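Local coordinates for protein transcription factor SKN7 (PDB 5D5W) that binds heat-shock-element DNA through its HSF-type DNA-binding domain and probably controls gene expression in response to osmotic and oxidative stress, at residues L8-E13 and F90-K95; L59-D63 and D99-R103; S29-N35 and G79-F85. One frame throughout, in Å; residues are numbered along the deposited sequence.

Contact 1: L8-E13 and F90-K95; sequences LYKMLE and FRADRK
Y9 and F90 carry most of the contact: F90 CE1 comes to the edge of the Y9 ring, 3.9 Å from Y9 CD1, while Y9 N lies at the F90 edge. Apolar packing dominates. L8 CD2 sits over a face of the F90 ring, 4.0 Å from its centroid and 27° off the normal, a CH-pi arrangement. L12 CD1 meets the ring's rim, 3.5 Å from F90 CE2, so two leucines one helical turn apart grip face and edge. W23 and F64 add aromatic neighbours to F90.

The one hydrogen bond across the contact runs from Y9 OH to A92 O, its modelled 2.4 Å doubtfully short. With chi1 at -166° the Y9 ring swings away from its own N and out from helix 3-12 to the loop; Y9 CE1 passes 3.5 Å from R91 O. K95 methylenes cross the phenol at about a right angle, K95 CG lying off-centre at 4.2 Å from the Y9 centroid. A leucine in place of Y9 would probably leave A92 O without this donor and K95 CG without its ring.

The arrangement joins the first helix of the winged helix-turn-helix domain to the loop after strand 82-86, closing the hydrophobic core on that side.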
loop_
_atom_site.group_PDB
_atom_site.type_symbol
_atom_site.label_atom_id
_atom_site.label_comp_id
_atom_site.label_asym_id
_atom_site.label_seq_id
_atom_site.Cartn_x
_atom_site.Cartn_y
_atom_site.Cartn_z
ATOM N N LEU B 8 -14.077 0.944 12.488
ATOM C CA LEU B 8 -13.841 2.039 11.566
ATOM C C LEU B 8 -14.417 3.316 12.160
ATOM O O LEU B 8 -13.718 4.308 12.305
ATOM C CB LEU B 8 -14.498 1.729 10.224
ATOM C CG LEU B 8 -14.260 2.690 9.070
ATOM C CD1 LEU B 8 -12.785 2.740 8.722
ATOM C CD2 LEU B 8 -15.077 2.248 7.868
ATOM N N TYR B 9 -15.692 3.269 12.534
ATOM C CA TYR B 9 -16.373 4.425 13.115
ATOM C C TYR B 9 -15.662 4.966 14.355
ATOM O O TYR B 9 -15.509 6.175 14.497
ATOM C CB TYR B 9 -17.818 4.076 13.480
ATOM C CG TYR B 9 -18.671 5.293 13.760
ATOM C CD1 TYR B 9 -19.444 5.867 12.756
ATOM C CD2 TYR B 9 -18.694 5.883 15.031
ATOM C CE1 TYR B 9 -20.224 6.986 13.006
ATOM C CE2 TYR B 9 -19.470 7.005 15.290
ATOM C CZ TYR B 9 -20.232 7.555 14.277
ATOM O OH TYR B 9 -21.013 8.667 14.529
ATOM N N LYS B 10 -15.252 4.062 15.245
ATOM C CA LYS B 10 -14.603 4.424 16.512
ATOM C C LYS B 10 -13.229 5.057 16.287
ATOM O O LYS B 10 -12.813 5.954 17.024
ATOM C CB LYS B 10 -14.474 3.189 17.418
ATOM C CG LYS B 10 -14.289 3.520 18.894
ATOM C CD LYS B 10 -14.738 2.392 19.821
ATOM C CE LYS B 10 -13.714 1.269 19.914
ATOM N NZ LYS B 10 -14.079 0.252 20.949
ATOM N N MET B 11 -12.541 4.580 15.258
ATOM C CA MET B 11 -11.269 5.144 14.816
ATOM C C MET B 11 -11.468 6.610 14.431
ATOM O O MET B 11 -10.650 7.475 14.744
ATOM C CB MET B 11 -10.778 4.350 13.597
ATOM C CG MET B 11 -9.282 4.313 13.357
ATOM S SD MET B 11 -8.957 3.356 11.863
ATOM C CE MET B 11 -9.634 4.463 10.635
ATOM N N LEU B 12 -12.578 6.874 13.748
ATOM C CA LEU B 12 -12.910 8.210 13.285
ATOM C C LEU B 12 -13.528 9.066 14.393
ATOM O O LEU B 12 -13.657 10.279 14.240
ATOM C CB LEU B 12 -13.872 8.117 12.093
ATOM C CG LEU B 12 -13.272 7.607 10.778
ATOM C CD1 LEU B 12 -14.335 7.037 9.853
ATOM C CD2 LEU B 12 -12.515 8.721 10.084
ATOM N N GLU B 13 -13.894 8.438 15.507
ATOM C CA GLU B 13 -14.520 9.127 16.636
ATOM C C GLU B 13 -13.457 9.772 17.538
ATOM O O GLU B 13 -13.790 10.419 18.534
ATOM C CB GLU B 13 -15.376 8.124 17.438
ATOM C CG GLU B 13 -16.617 8.695 18.117
ATOM C CD GLU B 13 -17.616 7.619 18.552
ATOM O OE1 GLU B 13 -18.841 7.886 18.518
ATOM O OE2 GLU B 13 -17.189 6.507 18.932
ATOM N N PHE B 90 -22.620 4.999 5.802
ATOM C CA PHE B 90 -21.576 5.282 6.806
ATOM C C PHE B 90 -21.375 6.791 6.836
ATOM O O PHE B 90 -20.732 7.351 5.947
ATOM C CB PHE B 90 -20.266 4.574 6.423
ATOM C CG PHE B 90 -19.161 4.672 7.454
ATOM C CD1 PHE B 90 -19.199 3.910 8.616
ATOM C CD2 PHE B 90 -18.055 5.479 7.235
ATOM C CE1 PHE B 90 -18.175 3.978 9.551
ATOM C CE2 PHE B 90 -17.031 5.545 8.165
ATOM C CZ PHE B 90 -17.090 4.794 9.323
ATOM N N ARG B 91 -21.960 7.447 7.836
ATOM C CA ARG B 91 -21.833 8.896 7.995
ATOM C C ARG B 91 -21.627 9.249 9.448
ATOM O O ARG B 91 -21.935 8.458 10.335
ATOM C CB ARG B 91 -23.077 9.617 7.505
ATOM C CG ARG B 91 -23.648 9.096 6.208
ATOM C CD ARG B 91 -24.531 10.152 5.587
ATOM N NE ARG B 91 -25.428 9.590 4.586
ATOM C CZ ARG B 91 -26.078 10.306 3.669
ATOM N NH1 ARG B 91 -25.930 11.630 3.604
ATOM N NH2 ARG B 91 -26.879 9.690 2.802
ATOM N N ALA B 92 -21.134 10.460 9.680
ATOM C CA ALA B 92 -20.764 10.912 11.024
ATOM C C ALA B 92 -21.937 10.926 12.018
ATOM O O ALA B 92 -21.772 10.559 13.185
ATOM C CB ALA B 92 -20.118 12.289 10.944
ATOM N N ASP B 93 -23.111 11.345 11.545
ATOM C CA ASP B 93 -24.325 11.425 12.375
ATOM C C ASP B 93 -25.160 10.130 12.353
ATOM O O ASP B 93 -25.736 9.744 13.371
ATOM C CB ASP B 93 -25.189 12.618 11.945
ATOM C CG ASP B 93 -25.230 12.797 10.437
ATOM O OD1 ASP B 93 -26.257 12.439 9.816
ATOM O OD2 ASP B 93 -24.217 13.276 9.872
ATOM N N ARG B 94 -25.223 9.466 11.199
ATOM C CA ARG B 94 -25.942 8.195 11.055
ATOM C C ARG B 94 -25.175 7.042 11.712
ATOM O O ARG B 94 -24.706 6.126 11.032
ATOM C CB ARG B 94 -26.174 7.881 9.571
ATOM C CG ARG B 94 -27.058 8.881 8.832
ATOM C CD ARG B 94 -28.540 8.539 8.932
ATOM N NE ARG B 94 -29.350 9.313 7.985
ATOM C CZ ARG B 94 -30.643 9.101 7.731
ATOM N NH1 ARG B 94 -31.277 9.869 6.849
ATOM N NH2 ARG B 94 -31.310 8.126 8.348
ATOM N N LYS B 95 -25.064 7.092 13.037
ATOM C CA LYS B 95 -24.316 6.100 13.813
ATOM C C LYS B 95 -25.111 4.809 14.023
ATOM O O LYS B 95 -24.532 3.768 14.322
ATOM C CB LYS B 95 -23.927 6.685 15.177
ATOM C CG LYS B 95 -23.051 5.775 16.032
ATOM C CD LYS B 95 -22.971 6.244 17.476
ATOM C CE LYS B 95 -22.648 5.085 18.412
ATOM N NZ LYS B 95 -21.416 4.343 18.023
#

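Contact 2: L59-D63 and D99-R103; sequences LNKYD and DNIRR. With nucleotides of chain A; nucleotides of chain C.
The Y62 ring has R103 O over the centre of one face, 4.1 Å above its plane, and a phosphate oxygen, OP2 of DG2 of chain C, at its edge in plane. Y62 OH is modelled 2.5 Å from that OP2, a hydrogen bond of doubtful length. Beside the ring R102 runs in the same direction, with R102 CG 3.9 Å from Y62 CE1 and its guanidinium turned 31° from the ring. The R103 guanidinium has K61 O over one face, while D63 and OP2 of DA7 of chain A lie at its edge.

R103 NH2 forms a salt bridge to D63 OD1 at 3.0 Å. Its hydrogen bond is weak, bent to 127° at the hydrogen, and the carboxylate and guanidinium planes stand 68° apart. D63, with positive phi, is the C-prime residue of the Schellman motif ending helix 52-61, and its CB points toward 99-103.

N60 ND2 donates to OP2 of DT6 of chain A at 3.1 Å and also bonds F64 O. K61 extends to the guanine, its NZ 3.4 Å from N7 of DG2 of chain C. These contacts mark the end of the DNA-recognition helix of a winged helix-turn-helix domain, with residues 101-103 packed against that end.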
loop_
_atom_site.group_PDB
_atom_site.type_symbol
_atom_site.label_atom_id
_atom_site.label_comp_id
_atom_site.label_asym_id
_atom_site.label_seq_id
_atom_site.Cartn_x
_atom_site.Cartn_y
_atom_site.Cartn_z
ATOM N N LEU B 59 -12.504 -2.469 3.087
ATOM C CA LEU B 59 -13.394 -1.396 2.711
ATOM C C LEU B 59 -14.165 -1.793 1.453
ATOM O O LEU B 59 -15.370 -1.628 1.410
ATOM C CB LEU B 59 -12.617 -0.080 2.529
ATOM C CG LEU B 59 -12.040 0.572 3.806
ATOM C CD1 LEU B 59 -10.953 1.576 3.468
ATOM C CD2 LEU B 59 -13.107 1.249 4.653
ATOM N N ASN B 60 -13.487 -2.327 0.439
ATOM C CA ASN B 60 -14.182 -2.831 -0.766
ATOM C C ASN B 60 -15.064 -4.060 -0.497
ATOM O O ASN B 60 -16.046 -4.291 -1.194
ATOM C CB ASN B 60 -13.185 -3.189 -1.876
ATOM C CG ASN B 60 -12.584 -1.976 -2.545
ATOM O OD1 ASN B 60 -11.433 -2.004 -2.968
ATOM N ND2 ASN B 60 -13.363 -0.905 -2.661
ATOM N N LYS B 61 -14.707 -4.844 0.509
ATOM C CA LYS B 61 -15.458 -6.043 0.878
ATOM C C LYS B 61 -16.812 -5.679 1.463
ATOM O O LYS B 61 -17.786 -6.363 1.213
ATOM C CB LYS B 61 -14.666 -6.880 1.892
ATOM C CG LYS B 61 -14.848 -8.384 1.751
ATOM C CD LYS B 61 -13.910 -9.142 2.688
ATOM C CE LYS B 61 -13.846 -10.636 2.371
ATOM N NZ LYS B 61 -13.390 -11.466 3.533
ATOM N N TYR B 62 -16.857 -4.611 2.254
ATOM C CA TYR B 62 -18.097 -4.116 2.857
ATOM C C TYR B 62 -18.744 -2.959 2.071
ATOM O O TYR B 62 -19.555 -2.198 2.611
ATOM C CB TYR B 62 -17.825 -3.652 4.287
ATOM C CG TYR B 62 -17.686 -4.758 5.299
ATOM C CD1 TYR B 62 -18.694 -5.017 6.213
ATOM C CD2 TYR B 62 -16.546 -5.532 5.349
ATOM C CE1 TYR B 62 -18.562 -6.022 7.150
ATOM C CE2 TYR B 62 -16.407 -6.535 6.285
ATOM C CZ TYR B 62 -17.417 -6.769 7.179
ATOM O OH TYR B 62 -17.269 -7.770 8.103
ATOM N N ASP B 63 -18.361 -2.814 0.810
ATOM C CA ASP B 63 -19.059 -1.941 -0.127
ATOM C C ASP B 63 -18.733 -0.439 0.019
ATOM O O ASP B 63 -19.545 0.417 -0.358
ATOM C CB ASP B 63 -20.576 -2.209 -0.060
ATOM C CG ASP B 63 -21.298 -1.908 -1.369
ATOM O OD1 ASP B 63 -20.739 -2.195 -2.450
ATOM O OD2 ASP B 63 -22.442 -1.395 -1.308
ATOM N N ASP B 99 -24.881 -1.679 11.540
ATOM C CA ASP B 99 -25.192 -3.075 11.211
ATOM C C ASP B 99 -26.003 -3.161 9.910
ATOM O O ASP B 99 -26.256 -4.257 9.398
ATOM C CB ASP B 99 -25.940 -3.747 12.364
ATOM C CG ASP B 99 -25.189 -3.645 13.677
ATOM O OD1 ASP B 99 -23.947 -3.775 13.666
ATOM O OD2 ASP B 99 -25.844 -3.426 14.718
ATOM N N ASN B 100 -26.391 -1.995 9.387
ATOM C CA ASN B 100 -27.039 -1.865 8.082
ATOM C C ASN B 100 -26.009 -1.702 6.947
ATOM O O ASN B 100 -26.326 -1.195 5.868
ATOM C CB ASN B 100 -27.998 -0.664 8.117
ATOM C CG ASN B 100 -29.175 -0.815 7.173
ATOM O OD1 ASN B 100 -29.758 -1.894 7.046
ATOM N ND2 ASN B 100 -29.547 0.279 6.517
ATOM N N ILE B 101 -24.774 -2.125 7.211
ATOM C CA ILE B 101 -23.690 -2.120 6.238
ATOM C C ILE B 101 -22.997 -3.474 6.335
ATOM O O ILE B 101 -22.417 -3.785 7.379
ATOM C CB ILE B 101 -22.652 -1.020 6.563
ATOM C CG1 ILE B 101 -23.269 0.375 6.405
ATOM C CG2 ILE B 101 -21.415 -1.155 5.678
ATOM C CD1 ILE B 101 -22.464 1.473 7.073
ATOM N N ARG B 102 -23.057 -4.281 5.274
ATOM C CA ARG B 102 -22.349 -5.566 5.267
ATOM C C ARG B 102 -22.215 -6.205 3.890
ATOM O O ARG B 102 -22.948 -5.866 2.960
ATOM C CB ARG B 102 -23.029 -6.570 6.214
ATOM C CG ARG B 102 -22.079 -7.623 6.786
ATOM C CD ARG B 102 -22.501 -8.083 8.177
ATOM N NE ARG B 102 -21.368 -8.544 8.986
ATOM C CZ ARG B 102 -21.434 -8.858 10.283
ATOM N NH1 ARG B 102 -20.340 -9.263 10.923
ATOM N NH2 ARG B 102 -22.584 -8.769 10.951
ATOM N N ARG B 103 -21.245 -7.117 3.796
ATOM C CA ARG B 103 -21.139 -8.107 2.718
ATOM C C ARG B 103 -19.979 -9.050 3.028
ATOM O O ARG B 103 -19.126 -8.749 3.863
ATOM C CB ARG B 103 -20.915 -7.454 1.354
ATOM C CG ARG B 103 -21.029 -8.415 0.171
ATOM C CD ARG B 103 -20.034 -8.069 -0.927
ATOM N NE ARG B 103 -20.036 -6.636 -1.253
ATOM C CZ ARG B 103 -19.125 -6.025 -2.014
ATOM N NH1 ARG B 103 -18.115 -6.702 -2.557
ATOM N NH2 ARG B 103 -19.227 -4.719 -2.235
ATOM P P DT A 6 -13.320 1.248 -5.724
ATOM O OP1 DT A 6 -14.709 1.765 -5.823
ATOM O OP2 DT A 6 -12.547 1.439 -4.472
ATOM O "O5'" DT A 6 -13.356 -0.302 -6.071
ATOM C "C5'" DT A 6 -13.948 -0.733 -7.299
ATOM C "C4'" DT A 6 -13.822 -2.230 -7.424
ATOM O "O4'" DT A 6 -12.432 -2.554 -7.603
ATOM C "C3'" DT A 6 -14.294 -3.028 -6.205
ATOM O "O3'" DT A 6 -15.406 -3.849 -6.582
ATOM C "C2'" DT A 6 -13.073 -3.836 -5.790
ATOM C "C1'" DT A 6 -12.212 -3.818 -7.032
ATOM N N1 DT A 6 -10.773 -3.953 -6.795
ATOM C C2 DT A 6 -10.102 -4.991 -7.396
ATOM O O2 DT A 6 -10.648 -5.814 -8.110
ATOM N N3 DT A 6 -8.760 -5.037 -7.125
ATOM C C4 DT A 6 -8.039 -4.166 -6.332
ATOM O O4 DT A 6 -6.834 -4.333 -6.183
ATOM C C5 DT A 6 -8.803 -3.096 -5.739
ATOM C C7 DT A 6 -8.104 -2.099 -4.869
ATOM C C6 DT A 6 -10.114 -3.040 -5.999
ATOM P P DG C 2 -14.756 -9.335 9.464
ATOM O OP1 DG C 2 -14.965 -8.301 10.513
ATOM O OP2 DG C 2 -15.177 -9.087 8.059
ATOM O "O5'" DG C 2 -13.205 -9.691 9.454
ATOM C "C5'" DG C 2 -12.521 -9.978 10.685
ATOM C "C4'" DG C 2 -11.042 -10.181 10.451
ATOM O "O4'" DG C 2 -10.801 -11.426 9.752
ATOM C "C3'" DG C 2 -10.348 -9.103 9.621
ATOM O "O3'" DG C 2 -9.048 -8.937 10.200
ATOM C "C2'" DG C 2 -10.322 -9.705 8.228
ATOM C "C1'" DG C 2 -10.113 -11.181 8.530
ATOM N N9 DG C 2 -10.618 -12.133 7.544
ATOM C C8 DG C 2 -11.865 -12.143 6.967
ATOM N N7 DG C 2 -12.047 -13.154 6.160
ATOM C C5 DG C 2 -10.859 -13.868 6.229
ATOM C C6 DG C 2 -10.465 -15.063 5.572
ATOM O O6 DG C 2 -11.115 -15.757 4.778
ATOM N N1 DG C 2 -9.168 -15.432 5.915
ATOM C C2 DG C 2 -8.354 -14.744 6.782
ATOM N N2 DG C 2 -7.133 -15.264 6.990
ATOM N N3 DG C 2 -8.716 -13.637 7.413
ATOM C C4 DG C 2 -9.971 -13.258 7.089
ATOM P P DA A 7 -16.065 -4.889 -5.548
ATOM O OP1 DA A 7 -17.513 -4.978 -5.870
ATOM O OP2 DA A 7 -15.650 -4.528 -4.167
ATOM O "O5'" DA A 7 -15.368 -6.262 -5.949
ATOM C "C5'" DA A 7 -15.251 -6.621 -7.341
ATOM C "C4'" DA A 7 -14.554 -7.951 -7.494
ATOM O "O4'" DA A 7 -13.133 -7.776 -7.283
ATOM C "C3'" DA A 7 -14.991 -9.020 -6.497
ATOM O "O3'" DA A 7 -14.987 -10.277 -7.179
ATOM C "C2'" DA A 7 -13.911 -8.950 -5.435
ATOM C "C1'" DA A 7 -12.694 -8.690 -6.294
ATOM N N9 DA A 7 -11.538 -8.108 -5.612
ATOM C C8 DA A 7 -11.500 -7.037 -4.752
ATOM N N7 DA A 7 -10.300 -6.766 -4.297
ATOM C C5 DA A 7 -9.492 -7.722 -4.898
ATOM C C6 DA A 7 -8.113 -7.981 -4.818
ATOM N N6 DA A 7 -7.266 -7.261 -4.079
ATOM N N1 DA A 7 -7.623 -9.007 -5.547
ATOM C C2 DA A 7 -8.473 -9.724 -6.295
ATOM N N3 DA A 7 -9.790 -9.589 -6.437
ATOM C C4 DA A 7 -10.242 -8.557 -5.707
#

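Contact 3: S29-N35 and G79-F85; sequences SFVVLEN and GRDAWEF
L33 can be traced outward against residues G79-A82. Its CB faces the methyl of A82, L33 CB to A82 CB being 4.1 Å. A chi1 of 166° carries CG toward G79-D81, where the branches part: L33 CD1 comes 3.6 Å from D81 O, and L33 CD2 rests 3.7 Å from G79 CA. The leucine thus covers the bend that leads into strand 82-86, and V31 CG1 approaches the A82 methyl on the same side of the sheet.

Strands 30-33 and 82-85 run antiparallel, their short axes at 157°. V32 and W83 form a hydrogen-bonded pair, with V32 N to W83 O at 2.8 Å and W83 N to V32 O at 2.7 Å; F30 and F85 make another, and V31 and E84 between them form a non-hydrogen-bonded pair. S29 OG is modelled donating to E84 OE2, but the separation is too short to be reliable.

On the face carrying F30, V32, W83 and F85, the two phenylalanine rings lie near parallel (26°) but slid apart, their centroids 6.0 Å from each other. The closer approach is F30 CE2 to F85 CB, 3.7 Å. L59 of helix 52-61 packs against both. W83 takes a cation-pi contact from K66 and an edge-to-face one from F52, whereas D81 makes a salt bridge with K40 of the second subunit. N35 ND2, buried here, has no polar partner in the model. This is the central strand pair of the four-stranded antiparallel sheet on which the helices of the HSF-type winged helix-turn-helix domain pack.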
loop_
_atom_site.group_PDB
_atom_site.type_symbol
_atom_site.label_atom_id
_atom_site.label_comp_id
_atom_site.label_asym_id
_atom_site.label_seq_id
_atom_site.Cartn_x
_atom_site.Cartn_y
_atom_site.Cartn_z
ATOM N N SER B 29 -18.259 11.035 4.002
ATOM C CA SER B 29 -17.102 10.186 3.673
ATOM C C SER B 29 -15.976 10.448 4.688
ATOM O O SER B 29 -16.053 11.406 5.464
ATOM C CB SER B 29 -16.596 10.471 2.256
ATOM O OG SER B 29 -16.035 11.771 2.151
ATOM N N PHE B 30 -14.955 9.590 4.692
ATOM C CA PHE B 30 -13.787 9.777 5.556
ATOM C C PHE B 30 -12.496 9.778 4.743
ATOM O O PHE B 30 -12.457 9.304 3.606
ATOM C CB PHE B 30 -13.736 8.730 6.684
ATOM C CG PHE B 30 -13.231 7.386 6.256
ATOM C CD1 PHE B 30 -11.896 7.036 6.433
ATOM C CD2 PHE B 30 -14.090 6.467 5.683
ATOM C CE1 PHE B 30 -11.424 5.798 6.020
ATOM C CE2 PHE B 30 -13.629 5.228 5.283
ATOM C CZ PHE B 30 -12.298 4.891 5.448
ATOM N N VAL B 31 -11.452 10.341 5.345
ATOM C CA VAL B 31 -10.165 10.528 4.694
ATOM C C VAL B 31 -9.074 9.891 5.530
ATOM O O VAL B 31 -9.041 10.092 6.738
ATOM C CB VAL B 31 -9.828 12.022 4.564
ATOM C CG1 VAL B 31 -8.588 12.215 3.705
ATOM C CG2 VAL B 31 -11.006 12.787 3.981
ATOM N N VAL B 32 -8.198 9.122 4.881
ATOM C CA VAL B 32 -6.964 8.615 5.494
ATOM C C VAL B 32 -5.783 9.240 4.756
ATOM O O VAL B 32 -5.745 9.245 3.529
ATOM C CB VAL B 32 -6.864 7.076 5.431
ATOM C CG1 VAL B 32 -5.518 6.605 5.961
ATOM C CG2 VAL B 32 -7.990 6.429 6.224
ATOM N N LEU B 33 -4.820 9.753 5.514
ATOM C CA LEU B 33 -3.784 10.634 4.973
ATOM C C LEU B 33 -2.567 10.568 5.881
ATOM O O LEU B 33 -2.719 10.583 7.093
ATOM C CB LEU B 33 -4.325 12.068 4.903
ATOM C CG LEU B 33 -3.354 13.232 4.688
ATOM C CD1 LEU B 33 -2.535 13.021 3.421
ATOM C CD2 LEU B 33 -4.112 14.557 4.641
ATOM N N GLU B 34 -1.371 10.495 5.298
ATOM C CA GLU B 34 -0.123 10.300 6.058
ATOM C C GLU B 34 -0.020 8.812 6.382
ATOM O O GLU B 34 -0.076 8.391 7.545
ATOM C CB GLU B 34 -0.057 11.179 7.328
ATOM C CG GLU B 34 1.336 11.346 7.934
ATOM C CD GLU B 34 1.345 12.277 9.143
ATOM O OE1 GLU B 34 1.771 11.838 10.237
ATOM O OE2 GLU B 34 0.920 13.447 9.005
ATOM N N ASN B 35 0.128 8.028 5.318
ATOM C CA ASN B 35 0.170 6.577 5.405
ATOM C C ASN B 35 1.244 6.051 6.359
ATOM O O ASN B 35 1.093 4.983 6.940
ATOM C CB ASN B 35 0.337 5.979 4.007
ATOM C CG ASN B 35 -0.951 6.015 3.198
ATOM O OD1 ASN B 35 -1.103 5.265 2.237
ATOM N ND2 ASN B 35 -1.885 6.881 3.587
ATOM N N GLY B 79 -4.839 16.182 1.429
ATOM C CA GLY B 79 -3.387 16.263 1.492
ATOM C C GLY B 79 -2.834 15.743 0.177
ATOM O O GLY B 79 -3.485 15.866 -0.870
ATOM N N ARG B 80 -1.644 15.151 0.231
ATOM C CA ARG B 80 -0.982 14.622 -0.963
ATOM C C ARG B 80 -1.359 13.162 -1.194
ATOM O O ARG B 80 -1.953 12.806 -2.221
ATOM C CB ARG B 80 0.538 14.756 -0.823
ATOM C CG ARG B 80 1.069 16.136 -1.175
ATOM C CD ARG B 80 1.250 16.288 -2.678
ATOM N NE ARG B 80 1.676 17.637 -3.050
ATOM C CZ ARG B 80 2.910 18.122 -2.906
ATOM N NH1 ARG B 80 3.889 17.382 -2.386
ATOM N NH2 ARG B 80 3.170 19.369 -3.286
ATOM N N ASP B 81 -1.004 12.328 -0.221
ATOM C CA ASP B 81 -1.314 10.902 -0.241
ATOM C C ASP B 81 -2.556 10.658 0.613
ATOM O O ASP B 81 -2.528 9.914 1.601
ATOM C CB ASP B 81 -0.118 10.093 0.283
ATOM C CG ASP B 81 1.147 10.309 -0.545
ATOM O OD1 ASP B 81 1.474 11.478 -0.853
ATOM O OD2 ASP B 81 1.821 9.304 -0.877
ATOM N N ALA B 82 -3.644 11.312 0.222
ATOM C CA ALA B 82 -4.906 11.212 0.923
ATOM C C ALA B 82 -5.826 10.264 0.166
ATOM O O ALA B 82 -6.039 10.416 -1.036
ATOM C CB ALA B 82 -5.548 12.579 1.050
ATOM N N TRP B 83 -6.358 9.285 0.889
ATOM C CA TRP B 83 -7.276 8.303 0.347
ATOM C C TRP B 83 -8.633 8.585 0.951
ATOM O O TRP B 83 -8.751 8.654 2.169
ATOM C CB TRP B 83 -6.826 6.901 0.752
ATOM C CG TRP B 83 -5.572 6.467 0.088
ATOM C CD1 TRP B 83 -4.349 7.060 0.174
ATOM C CD2 TRP B 83 -5.414 5.339 -0.769
ATOM N NE1 TRP B 83 -3.438 6.373 -0.588
ATOM C CE2 TRP B 83 -4.066 5.305 -1.170
ATOM C CE3 TRP B 83 -6.285 4.348 -1.240
ATOM C CZ2 TRP B 83 -3.565 4.315 -2.019
ATOM C CZ3 TRP B 83 -5.792 3.371 -2.079
ATOM C CH2 TRP B 83 -4.446 3.361 -2.465
ATOM N N GLU B 84 -9.650 8.748 0.112
ATOM C CA GLU B 84 -10.997 9.014 0.598
ATOM C C GLU B 84 -11.935 7.885 0.207
ATOM O O GLU B 84 -11.963 7.496 -0.959
ATOM C CB GLU B 84 -11.513 10.325 0.022
ATOM C CG GLU B 84 -12.804 10.788 0.672
ATOM C CD GLU B 84 -13.311 12.095 0.111
ATOM O OE1 GLU B 84 -12.699 12.623 -0.836
ATOM O OE2 GLU B 84 -14.337 12.592 0.621
ATOM N N PHE B 85 -12.701 7.374 1.176
ATOM C CA PHE B 85 -13.664 6.297 0.924
ATOM C C PHE B 85 -15.065 6.661 1.358
ATOM O O PHE B 85 -15.254 7.445 2.290
ATOM C CB PHE B 85 -13.252 5.024 1.641
ATOM C CG PHE B 85 -11.977 4.449 1.129
ATOM C CD1 PHE B 85 -10.761 4.882 1.638
ATOM C CD2 PHE B 85 -11.992 3.496 0.128
ATOM C CE1 PHE B 85 -9.579 4.368 1.162
ATOM C CE2 PHE B 85 -10.809 2.974 -0.355
ATOM C CZ PHE B 85 -9.600 3.416 0.164
#

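In the fold
The three contacts converge on one hydrophobic core. Contact 1 meets contact 3 where L12 CD2 lies 3.6 Å from F30 CB, and meets contact 2 where F90 N lies 3.8 Å from I101 CD1. L59 closes the circuit between contacts 2 and 3, its CD1 being 3.8 Å from F85 CD1. Along the sequence, contact 3 is nested within the loop closed by contact 1, whereas contact 2 crosses both. Their relation to DNA is graded: contact 2 touches the backbone phosphates directly, the nearest atom of contact 3 is about 5 Å from nucleic acid, and that of contact 1 about 9 Å. Sheet and first helix thus back the recognition helix.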